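PDB 5ZIH: sensory opsin A,Chrimson from Chlamydomonas reinhardtii, which acts as a red light-activated channelrhodopsin, a retinal-bearing seven-helix membrane protein that is itself a light-gated ion channel. Local coordinates for residues B[90-95]-B[285-290]; B[132-136]-B[156-162]. The contacts are given in a common frame with arbitrary orientation. Residues are numbered along the deposited sequence.

Contact 1 (B[90-95]-B[285-290]); sequences GAQVCQ and SIGHSI. With OLC ((2R)-2,3-dihydroxypropyl (9Z)-octadec-9-enoate), chain T; OLC ((2R)-2,3-dihydroxypropyl (9Z)-octadec-9-enoate), chain J; OLC ((2R)-2,3-dihydroxypropyl (9Z)-octadec-9-enoate), chain S.
Ile286 lays its side chain over the backbone of Gly90 and Ala91. Its CG1 is 3.5 Å from both Gly90 C and Ala91 N. The pair joins the first and seventh transmembrane helices of the microbial rhodopsin fold. Both segments are regular helix. They run nearly parallel, with axes 8.6 Å apart at closest and a crossing angle of 17°. In register, Ala91 CA lies 4.8 Å from Ile286 CA, and Cys94 CA lies 5.8 Å from Ser289 CA. Gly90, Ala91 and the two serines are small, consistent with the close approach of the backbones here. A CB on Gly90 would clash with Ile286 CD1. Ile286 has chi1 m and chi2 t, and its CG1 also sits 4.2 Å from Ala91 CB. One turn on, Cys94 (chi1 m) points toward the partner helix. Its CB meets Ser289 CB at 3.5 Å. Its SG touches both Ile286 CG2 at 4.1 Å and Ile290 CG1 at 4.3 Å. The direct contacts are therefore mostly van der Waals, and a water supplies the polar link. Ser285 (chi1 t) and Ser289 (chi1 m) both point toward helix 85-109 and hold this water. Gln95 NE2 comes within 3.8 Å of Ser285 OG and is hydrogen-bonded to Glu136. Monoolein chains line the membrane side. Gly287 CA is 3.5 Å from C6 of OLC chain T, and Gly90 CA is 3.7 Å from C2 of OLC chain S. The water donates to Ala91 O at 2.9 Å and hydrogen-bonds Ser289 OG at 2.5 Å and Ser285 OG at 3.2 Å.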
# COMPACT_ATOMS: atom_id res chain seq x y z
N GLY B 90 13.45 25.30 -10.65
CA GLY B 90 12.00 25.21 -10.64
C GLY B 90 11.49 24.08 -9.76
O GLY B 90 10.40 24.18 -9.18
N ALA B 91 12.26 23.00 -9.64
CA ALA B 91 11.89 21.93 -8.72
C ALA B 91 12.03 22.39 -7.27
O ALA B 91 11.15 22.13 -6.45
CB ALA B 91 12.75 20.69 -8.97
N GLN B 92 13.12 23.10 -6.96
CA GLN B 92 13.36 23.52 -5.58
C GLN B 92 12.33 24.54 -5.12
O GLN B 92 11.93 24.54 -3.95
CB GLN B 92 14.77 24.08 -5.43
CG GLN B 92 15.84 23.01 -5.31
CD GLN B 92 17.19 23.49 -5.78
OE1 GLN B 92 17.30 24.52 -6.45
NE2 GLN B 92 18.24 22.75 -5.44
N VAL B 93 11.89 25.42 -6.02
CA VAL B 93 10.83 26.37 -5.68
C VAL B 93 9.56 25.64 -5.29
O VAL B 93 8.94 25.94 -4.26
CB VAL B 93 10.58 27.34 -6.86
CG1 VAL B 93 9.35 28.19 -6.59
CG2 VAL B 93 11.80 28.21 -7.09
N CYS B 94 9.16 24.66 -6.09
CA CYS B 94 7.90 23.96 -5.82
C CYS B 94 7.99 23.09 -4.57
O CYS B 94 6.97 22.87 -3.90
CB CYS B 94 7.50 23.14 -7.04
SG CYS B 94 7.04 24.15 -8.47
N GLN B 95 9.18 22.59 -4.24
CA GLN B 95 9.34 21.79 -3.03
C GLN B 95 9.12 22.62 -1.78
O GLN B 95 8.34 22.24 -0.89
CB GLN B 95 10.73 21.14 -3.00
CG GLN B 95 10.90 20.01 -4.00
CD GLN B 95 12.36 19.69 -4.26
OE1 GLN B 95 13.25 20.46 -3.91
NE2 GLN B 95 12.61 18.54 -4.88
N SER B 285 9.53 16.38 -11.23
CA SER B 285 9.31 16.79 -9.84
C SER B 285 8.44 18.03 -9.76
O SER B 285 7.59 18.14 -8.87
CB SER B 285 10.65 17.02 -9.14
OG SER B 285 10.47 17.36 -7.78
N ILE B 286 8.65 18.99 -10.67
CA ILE B 286 7.83 20.20 -10.71
C ILE B 286 6.36 19.84 -10.83
O ILE B 286 5.51 20.34 -10.08
CB ILE B 286 8.28 21.12 -11.86
CG1 ILE B 286 9.65 21.74 -11.58
CG2 ILE B 286 7.23 22.19 -12.12
CD1 ILE B 286 10.26 22.40 -12.78
N GLY B 287 6.03 18.96 -11.78
CA GLY B 287 4.64 18.61 -11.99
C GLY B 287 4.02 17.90 -10.80
O GLY B 287 2.86 18.15 -10.45
N HIS B 288 4.79 17.03 -10.15
CA HIS B 288 4.26 16.29 -9.00
C HIS B 288 4.02 17.20 -7.80
O HIS B 288 3.02 17.06 -7.10
CB HIS B 288 5.19 15.13 -8.64
CG HIS B 288 5.01 13.92 -9.50
ND1 HIS B 288 5.74 13.70 -10.64
CD2 HIS B 288 4.15 12.88 -9.39
CE1 HIS B 288 5.36 12.56 -11.20
NE2 HIS B 288 4.39 12.05 -10.46
N SER B 289 4.94 18.14 -7.55
CA SER B 289 4.74 19.10 -6.47
C SER B 289 3.46 19.90 -6.66
O SER B 289 2.72 20.14 -5.70
CB SER B 289 5.94 20.04 -6.35
OG SER B 289 7.08 19.37 -5.85
N ILE B 290 3.19 20.33 -7.90
CA ILE B 290 1.98 21.09 -8.17
C ILE B 290 0.74 20.23 -7.95
O ILE B 290 -0.26 20.68 -7.38
CB ILE B 290 2.02 21.68 -9.59
CG1 ILE B 290 3.28 22.51 -9.79
CG2 ILE B 290 0.78 22.53 -9.86
CD1 ILE B 290 3.54 22.92 -11.21
C10 OLC T . -0.68 19.64 -12.77
C9 OLC T . 0.55 19.40 -13.16
C11 OLC T . -1.65 20.34 -13.73
C8 OLC T . 0.99 19.82 -14.56
C12 OLC T . -2.78 20.98 -12.93
C7 OLC T . 2.09 20.86 -14.45
C13 OLC T . -3.25 19.99 -11.87
C6 OLC T . 3.39 20.19 -14.89
C14 OLC T . -4.70 20.30 -11.54
C5 OLC T . 4.52 21.20 -15.03
C4 OLC T . 5.77 20.43 -15.43
C3 OLC T . 6.93 21.38 -15.68
C2 OLC T . 7.81 20.80 -16.79
C1 OLC T . 9.01 21.70 -17.02
O19 OLC T . 9.39 22.42 -16.15
O20 OLC T . 9.67 21.69 -18.26
C18 OLC J . 2.08 28.74 4.14
C10 OLC J . 8.82 31.87 -1.51
C9 OLC J . 9.26 31.25 -2.59
C17 OLC J . 2.32 29.42 2.81
C11 OLC J . 8.07 31.13 -0.40
C8 OLC J . 9.07 29.76 -2.84
C24 OLC J . 21.03 26.94 -5.09
C16 OLC J . 3.80 29.75 2.69
C12 OLC J . 6.57 31.43 -0.54
C7 OLC J . 10.38 28.98 -2.67
C15 OLC J . 4.27 29.41 1.27
C13 OLC J . 5.87 31.25 0.81
C6 OLC J . 11.60 29.91 -2.59
C14 OLC J . 5.74 29.76 1.12
C5 OLC J . 12.46 29.73 -3.84
C4 OLC J . 13.92 29.50 -3.44
C3 OLC J . 14.34 28.09 -3.83
C2 OLC J . 15.80 27.84 -3.45
C21 OLC J . 18.63 27.23 -5.73
C1 OLC J . 16.69 28.02 -4.68
C22 OLC J . 20.05 27.73 -5.96
O19 OLC J . 16.22 28.31 -5.73
O25 OLC J . 22.33 27.12 -5.57
O23 OLC J . 20.38 27.55 -7.31
O20 OLC J . 18.08 27.83 -4.59
C10 OLC S . 1.61 26.50 -7.55
C9 OLC S . 2.85 26.94 -7.72
C11 OLC S . 0.63 26.31 -8.71
C8 OLC S . 3.43 27.30 -9.10
C24 OLC S . 15.42 30.24 -14.85
C12 OLC S . -0.58 25.52 -8.20
C7 OLC S . 4.67 28.18 -8.92
C13 OLC S . -1.87 26.09 -8.79
C6 OLC S . 5.78 27.72 -9.86
C14 OLC S . -2.22 25.35 -10.09
C5 OLC S . 6.87 28.78 -10.04
C4 OLC S . 8.12 28.12 -10.64
C3 OLC S . 9.08 29.14 -11.25
C2 OLC S . 10.41 28.46 -11.58
C21 OLC S . 13.33 29.90 -13.49
C1 OLC S . 11.28 29.34 -12.48
C22 OLC S . 14.39 29.22 -14.36
O19 OLC S . 10.85 30.36 -12.91
O25 OLC S . 16.66 29.60 -15.05
O23 OLC S . 15.04 28.24 -13.60
O20 OLC S . 12.58 28.94 -12.81
O HOH W 1 9.11 20.21 -7.14

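Contact 2 (B[132-136]-B[156-162]); sequences FVTLE and YCLRYFE. With OLC ((2R)-2,3-dihydroxypropyl (9Z)-octadec-9-enoate), chain R.
Tyr156 is the N-cap residue of helix 157-175, the third transmembrane helix of the microbial rhodopsin fold. This helix runs antiparallel to helix 120-139, the second. The short axes make 174° and come no closer than 10.7 Å, a gap filled by side chains. Phe132 CA and Glu162 CA are nearest, at 6.3 Å. Tyr156 (chi1 t) points toward the second helix, and its OH lies 4.0 Å from Phe132 CE1. Leu158 (chi1 t, chi2 p) fills the middle. Its CG meets Phe132 CD1 at 3.7 Å, its CD1 meets Leu135 CD1 at 3.9 Å, and its CD2 lies 4.1 Å from Glu136 CB. The lipid chain OLC R also reaches Leu158, with its C15 3.9 Å from CD1. Arg159 adds its CA, 4.0 Å from Phe132 CE1. Phe161 leads away from 132-136; its CB is 3.5 Å from C14 of OLC R, and its side chain packs on Val200 of the second subunit. Glu162 (chi1 and chi2 t) closes the segment. Its OE1 lies over one face of the Phe132 ring, 3.1 Å from CZ; Phe132 has chi1 t. Glu162 OE2 hydrogen-bonds NZ of the retinal-bearing lysine at position 296, close to Asp292, consistent with a counterion role. The pair thus borders the retinal site. At the other end, Glu136 extends with chi1 and chi2 t and accepts a hydrogen bond at OE1 from Tyr156 OH, 2.5 Å away.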
# COMPACT_ATOMS: atom_id res chain seq x y z
N PHE B 132 7.54 13.50 3.21
CA PHE B 132 7.99 13.22 1.84
C PHE B 132 8.84 14.37 1.30
O PHE B 132 9.92 14.14 0.75
CB PHE B 132 6.80 12.97 0.92
CG PHE B 132 7.16 13.04 -0.54
CD1 PHE B 132 7.85 11.99 -1.14
CD2 PHE B 132 6.83 14.15 -1.30
CE1 PHE B 132 8.19 12.05 -2.47
CE2 PHE B 132 7.17 14.21 -2.64
CZ PHE B 132 7.85 13.16 -3.23
N VAL B 133 8.35 15.60 1.44
CA VAL B 133 9.05 16.74 0.84
C VAL B 133 10.41 16.92 1.48
O VAL B 133 11.41 17.19 0.79
CB VAL B 133 8.20 18.02 0.94
CG1 VAL B 133 8.94 19.19 0.35
CG2 VAL B 133 6.87 17.83 0.23
N THR B 134 10.49 16.76 2.80
CA THR B 134 11.78 16.87 3.48
C THR B 134 12.77 15.84 2.96
O THR B 134 13.91 16.17 2.61
CB THR B 134 11.59 16.71 4.99
OG1 THR B 134 10.57 17.60 5.45
CG2 THR B 134 12.89 17.02 5.73
N LEU B 135 12.34 14.57 2.87
CA LEU B 135 13.22 13.53 2.34
C LEU B 135 13.56 13.78 0.88
O LEU B 135 14.67 13.46 0.43
CB LEU B 135 12.57 12.16 2.52
CG LEU B 135 12.51 11.63 3.95
CD1 LEU B 135 11.80 10.29 4.02
CD2 LEU B 135 13.91 11.53 4.54
N GLU B 136 12.63 14.35 0.11
CA GLU B 136 12.92 14.64 -1.29
C GLU B 136 13.89 15.81 -1.43
O GLU B 136 14.78 15.79 -2.29
CB GLU B 136 11.63 14.91 -2.06
CG GLU B 136 11.84 15.58 -3.41
CD GLU B 136 10.59 15.60 -4.27
OE1 GLU B 136 10.19 14.52 -4.77
OE2 GLU B 136 10.01 16.69 -4.45
N TYR B 156 11.58 5.94 -8.68
CA TYR B 156 11.45 6.87 -7.56
C TYR B 156 10.53 6.24 -6.53
O TYR B 156 9.34 6.55 -6.43
CB TYR B 156 10.94 8.22 -8.05
CG TYR B 156 11.13 9.35 -7.07
CD1 TYR B 156 11.94 9.21 -5.95
CD2 TYR B 156 10.49 10.57 -7.26
CE1 TYR B 156 12.11 10.24 -5.05
CE2 TYR B 156 10.66 11.61 -6.37
CZ TYR B 156 11.47 11.44 -5.27
OH TYR B 156 11.63 12.47 -4.37
N CYS B 157 11.10 5.33 -5.73
CA CYS B 157 10.30 4.59 -4.75
C CYS B 157 9.76 5.49 -3.65
O CYS B 157 8.68 5.22 -3.11
CB CYS B 157 11.14 3.47 -4.14
SG CYS B 157 11.59 2.16 -5.30
N LEU B 158 10.48 6.56 -3.30
CA LEU B 158 10.01 7.46 -2.26
C LEU B 158 8.63 8.03 -2.59
O LEU B 158 7.85 8.33 -1.68
CB LEU B 158 11.02 8.59 -2.05
CG LEU B 158 10.69 9.69 -1.04
CD1 LEU B 158 10.77 9.17 0.39
CD2 LEU B 158 11.61 10.87 -1.23
N ARG B 159 8.32 8.16 -3.88
CA ARG B 159 7.02 8.71 -4.27
C ARG B 159 5.91 7.68 -4.09
O ARG B 159 4.82 8.03 -3.60
CB ARG B 159 7.08 9.19 -5.71
CG ARG B 159 5.81 9.86 -6.20
CD ARG B 159 5.98 10.30 -7.63
NE ARG B 159 6.94 11.39 -7.76
CZ ARG B 159 7.74 11.56 -8.81
NH1 ARG B 159 8.58 12.58 -8.85
NH2 ARG B 159 7.72 10.68 -9.80
N TYR B 160 6.15 6.43 -4.48
CA TYR B 160 5.15 5.38 -4.29
C TYR B 160 4.85 5.16 -2.81
O TYR B 160 3.69 4.93 -2.43
CB TYR B 160 5.61 4.07 -4.93
CG TYR B 160 5.85 4.17 -6.42
CD1 TYR B 160 4.79 4.20 -7.31
CD2 TYR B 160 7.14 4.23 -6.93
CE1 TYR B 160 5.01 4.29 -8.67
CE2 TYR B 160 7.37 4.31 -8.28
CZ TYR B 160 6.31 4.35 -9.15
OH TYR B 160 6.54 4.44 -10.50
N PHE B 161 5.88 5.22 -1.97
CA PHE B 161 5.65 5.20 -0.53
C PHE B 161 4.76 6.36 -0.11
O PHE B 161 3.82 6.17 0.68
CB PHE B 161 6.99 5.25 0.21
CG PHE B 161 7.94 4.15 -0.16
CD1 PHE B 161 7.47 2.90 -0.51
CD2 PHE B 161 9.31 4.37 -0.16
CE1 PHE B 161 8.35 1.88 -0.85
CE2 PHE B 161 10.19 3.36 -0.50
CZ PHE B 161 9.71 2.12 -0.85
N GLU B 162 5.03 7.56 -0.63
CA GLU B 162 4.18 8.72 -0.32
C GLU B 162 2.73 8.45 -0.69
O GLU B 162 1.81 8.73 0.09
CB GLU B 162 4.71 9.96 -1.05
CG GLU B 162 3.76 11.16 -1.02
CD GLU B 162 3.99 12.15 -2.16
OE1 GLU B 162 4.95 11.97 -2.95
OE2 GLU B 162 3.20 13.11 -2.28
C10 OLC R . 12.03 5.55 2.50
C9 OLC R . 13.30 5.86 2.29
C11 OLC R . 11.21 6.21 3.60
C8 OLC R . 14.01 6.90 3.15
C16 OLC R . 6.44 9.22 2.56
C12 OLC R . 9.77 5.69 3.54
C7 OLC R . 14.64 7.96 2.24
C15 OLC R . 7.83 8.76 2.98
C13 OLC R . 8.83 6.76 4.08
C6 OLC R . 15.90 8.52 2.90
C14 OLC R . 7.89 7.23 2.98
C5 OLC R . 17.13 8.03 2.15
C4 OLC R . 18.38 8.31 2.98
C3 OLC R . 19.61 7.76 2.27

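The chain enters the bundle on helix 85-109, which carries segment 90-95. It turns back through helix 120-139 to 132-136, then passes a short two-stranded hairpin to helix 157-175. There contact 2 closes a small loop by pairing 132-136 with 156-162. The chain continues through the other helices to helix 281-294, where contact 1 closes a loop with 189 residues between its segments. The small loop lies wholly within the large one. The contact centres are about 13 Å apart, and the two contacts touch directly. Gln95 NE2 probably hydrogen-bonds Glu136 OE2 at 3.2 Å, and His288 CE1 packs 3.3 Å from Arg159 NH2. Together they tie the first three helices to the seventh.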